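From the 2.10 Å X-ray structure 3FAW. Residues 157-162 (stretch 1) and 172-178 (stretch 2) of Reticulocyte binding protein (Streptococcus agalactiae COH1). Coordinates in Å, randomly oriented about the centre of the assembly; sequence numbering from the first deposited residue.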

ATOM      1  N   SER A 157      33.397  13.480  -5.282  1.00 13.96           N
ATOM      2  CA  SER A 157      33.167  14.528  -4.295  1.00 12.78           C
ATOM      3  C   SER A 157      31.674  14.715  -4.058  1.00 12.62           C
ATOM      4  O   SER A 157      30.859  14.456  -4.946  1.00 13.50           O
ATOM      5  CB  SER A 157      33.783  15.843  -4.772  1.00 13.58           C
ATOM      6  OG  SER A 157      33.136  16.306  -5.948  1.00 15.65           O
ATOM      7  N   VAL A 158      31.331  15.156  -2.853  1.00 12.21           N
ATOM      8  CA  VAL A 158      29.951  15.459  -2.494  1.00 12.42           C
ATOM      9  C   VAL A 158      29.933  16.822  -1.805  1.00 13.32           C
ATOM     10  O   VAL A 158      30.716  17.071  -0.885  1.00 13.23           O
ATOM     11  CB  VAL A 158      29.341  14.368  -1.585  1.00 12.61           C
ATOM     12  CG1 VAL A 158      27.932  14.748  -1.146  1.00 12.06           C
ATOM     13  CG2 VAL A 158      29.318  13.021  -2.312  1.00 12.65           C
ATOM     14  N   THR A 159      29.056  17.703  -2.285  1.00 13.79           N
ATOM     15  CA  THR A 159      28.915  19.055  -1.752  1.00 13.74           C
ATOM     16  C   THR A 159      27.461  19.308  -1.374  1.00 13.45           C
ATOM     17  O   THR A 159      26.560  18.991  -2.147  1.00 14.23           O
ATOM     18  CB  THR A 159      29.339  20.098  -2.806  1.00 14.20           C
ATOM     19  OG1 THR A 159      30.690  19.844  -3.215  1.00 18.29           O
ATOM     20  CG2 THR A 159      29.227  21.512  -2.254  1.00 15.39           C
ATOM     21  N   MET A 160      27.236  19.870  -0.187  1.00 13.17           N
ATOM     22  CA  MET A 160      25.899  20.279   0.227  1.00 13.05           C
ATOM     23  C   MET A 160      25.639  21.720  -0.210  1.00 13.21           C
ATOM     24  O   MET A 160      26.481  22.597  -0.019  1.00 12.82           O
ATOM     25  CB  MET A 160      25.729  20.164   1.743  1.00 13.40           C
ATOM     26  CG  MET A 160      24.288  20.347   2.213  1.00 12.93           C
ATOM     27  SD  MET A 160      24.112  20.565   3.994  1.00 14.53           S
ATOM     28  CE  MET A 160      24.259  18.875   4.587  1.00 10.82           C
ATOM     29  N   ILE A 161      24.473  21.948  -0.806  1.00 12.81           N
ATOM     30  CA  ILE A 161      24.019  23.285  -1.159  1.00 12.96           C
ATOM     31  C   ILE A 161      22.857  23.630  -0.241  1.00 13.85           C
ATOM     32  O   ILE A 161      21.895  22.868  -0.154  1.00 13.57           O
ATOM     33  CB  ILE A 161      23.531  23.364  -2.621  1.00 12.41           C
ATOM     34  CG1 ILE A 161      24.591  22.819  -3.581  1.00 11.18           C
ATOM     35  CG2 ILE A 161      23.176  24.806  -2.980  1.00 11.02           C
ATOM     36  CD1 ILE A 161      24.136  22.801  -5.023  1.00 11.15           C
ATOM     37  N   ILE A 162      22.949  24.776   0.431  1.00 14.21           N
ATOM     38  CA  ILE A 162      21.960  25.167   1.434  1.00 13.26           C
ATOM     39  C   ILE A 162      21.122  26.344   0.935  1.00 13.56           C
ATOM     40  O   ILE A 162      21.661  27.315   0.397  1.00 13.00           O
ATOM     41  CB  ILE A 162      22.637  25.500   2.785  1.00 13.44           C
ATOM     42  CG1 ILE A 162      23.459  24.299   3.266  1.00 15.11           C
ATOM     43  CG2 ILE A 162      21.598  25.873   3.829  1.00 14.83           C
ATOM     44  CD1 ILE A 162      24.086  24.466   4.637  1.00 12.55           C
TER
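Stretch 2 172-178: VATTPLV

A proline sits within the register of this antiparallel pairing, and the ladder loses nothing by it. Pro 176 has no amide hydrogen, but it faces Thr 159 in a non-hydrogen-bonded pair, their CA atoms 4.4 Å apart, where no bond to stretch 1 is asked of its nitrogen.

The strand of stretch 2 runs along that of stretch 1 in nearly the opposite direction, with 160° between their N-to-C axes and a closest approach of 4.7 Å. Its first residue here, Val 172, departs from the extended values with psi at -19°, yet its N still donates to Ile 162 O at 2.9 Å. Next, Ile 162 N reaches Ala 173 O at 2.8 Å. Around the pair Met 160 and Thr 175 the bonds go both ways: Met 160 N to Thr 175 O at 3.0 Å and Thr 175 N to Met 160 O at 3.1 Å. Beyond the proline, Leu 177 N donates almost straight to Val 158 O at 2.9 Å. A water extends the pattern, accepting from Val 158 N at 3.1 Å and donating to Leu 177 O at 2.7 Å.

The side chains alternate between two faces. Thr 159, Ile 161, Thr 174 and Pro 176 share one; there Ile 161 CG2 lies 4.3 Å from Thr 174 CG2. Met 160, Ile 162, Ala 173 and Thr 175 share the other, where Ile 162 CB stands 4.4 Å from Ala 173 CB and Met 160 CB 4.2 Å from Thr 175 CG2. Leu 177, its CA-to-CB bond directed toward stretch 1, brings CD1 within 4.0 Å of Met 160 CB and CD2 within 4.4 Å of Val 158 CG1. The rule is one of phase: backbone bonds set the register, and proline fits where the register leaves its nitrogen unpaired.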

ATOM      1  N   VAL A 172      22.362  30.078  -0.120  1.00 13.55           N
ATOM      2  CA  VAL A 172      23.013  30.881   0.928  1.00 13.30           C
ATOM      3  C   VAL A 172      24.389  30.346   1.367  1.00 13.45           C
ATOM      4  O   VAL A 172      25.183  31.091   1.943  1.00 13.03           O
ATOM      5  CB  VAL A 172      22.098  31.053   2.177  1.00 13.41           C
ATOM      6  CG1 VAL A 172      20.857  31.873   1.826  1.00 14.31           C
ATOM      7  CG2 VAL A 172      21.707  29.704   2.764  1.00 11.33           C
ATOM      8  N   ALA A 173      24.673  29.073   1.089  1.00 14.91           N
ATOM      9  CA  ALA A 173      25.954  28.466   1.467  1.00 15.18           C
ATOM     10  C   ALA A 173      26.182  27.120   0.788  1.00 16.40           C
ATOM     11  O   ALA A 173      25.225  26.430   0.425  1.00 17.10           O
ATOM     12  CB  ALA A 173      26.022  28.291   2.975  1.00 15.20           C
ATOM     13  N   THR A 174      27.455  26.759   0.617  1.00 16.52           N
ATOM     14  CA  THR A 174      27.840  25.413   0.186  1.00 17.54           C
ATOM     15  C   THR A 174      29.062  24.941   0.977  1.00 18.22           C
ATOM     16  O   THR A 174      29.896  25.756   1.382  1.00 20.26           O
ATOM     17  CB  THR A 174      28.177  25.337  -1.325  1.00 17.29           C
ATOM     18  OG1 THR A 174      29.524  25.772  -1.542  1.00 20.85           O
ATOM     19  CG2 THR A 174      27.217  26.179  -2.158  1.00 14.58           C
ATOM     20  N   THR A 175      29.169  23.629   1.179  1.00 16.83           N
ATOM     21  CA  THR A 175      30.264  23.053   1.959  1.00 16.28           C
ATOM     22  C   THR A 175      30.583  21.623   1.493  1.00 16.19           C
ATOM     23  O   THR A 175      29.668  20.858   1.194  1.00 15.44           O
ATOM     24  CB  THR A 175      29.925  23.068   3.473  1.00 16.49           C
ATOM     25  OG1 THR A 175      31.087  22.736   4.241  1.00 13.37           O
ATOM     26  CG2 THR A 175      28.789  22.096   3.798  1.00 15.93           C
ATOM     27  N   PRO A 176      31.881  21.261   1.423  1.00 17.15           N
ATOM     28  CA  PRO A 176      32.253  19.918   0.981  1.00 17.62           C
ATOM     29  C   PRO A 176      32.180  18.897   2.112  1.00 17.75           C
ATOM     30  O   PRO A 176      32.534  19.210   3.249  1.00 19.27           O
ATOM     31  CB  PRO A 176      33.702  20.098   0.530  1.00 17.86           C
ATOM     32  CG  PRO A 176      34.227  21.166   1.417  1.00 19.03           C
ATOM     33  CD  PRO A 176      33.070  22.071   1.751  1.00 17.90           C
ATOM     34  N   LEU A 177      31.719  17.689   1.798  1.00 17.44           N
ATOM     35  CA  LEU A 177      31.711  16.591   2.764  1.00 16.61           C
ATOM     36  C   LEU A 177      32.975  15.744   2.614  1.00 17.72           C
ATOM     37  O   LEU A 177      33.648  15.798   1.576  1.00 16.88           O
ATOM     38  CB  LEU A 177      30.451  15.729   2.601  1.00 17.35           C
ATOM     39  CG  LEU A 177      29.169  16.323   3.207  1.00 14.22           C
ATOM     40  CD1 LEU A 177      28.738  17.569   2.450  1.00 14.18           C
ATOM     41  CD2 LEU A 177      28.041  15.296   3.247  1.00 13.91           C
ATOM     42  N   VAL A 178      33.286  14.976   3.660  1.00 18.01           N
ATOM     43  CA  VAL A 178      34.445  14.076   3.688  1.00 19.12           C
ATOM     44  C   VAL A 178      33.987  12.616   3.753  1.00 18.95           C
ATOM     45  O   VAL A 178      33.107  12.278   4.540  1.00 17.71           O
ATOM     46  CB  VAL A 178      35.353  14.357   4.912  1.00 19.30           C
ATOM     47  CG1 VAL A 178      36.502  13.352   4.978  1.00 18.79           C
ATOM     48  CG2 VAL A 178      35.889  15.780   4.868  1.00 20.03           C
TER
HETATM   49  O   HOH W   1      33.649  16.136  -1.107  1.00 17.66           O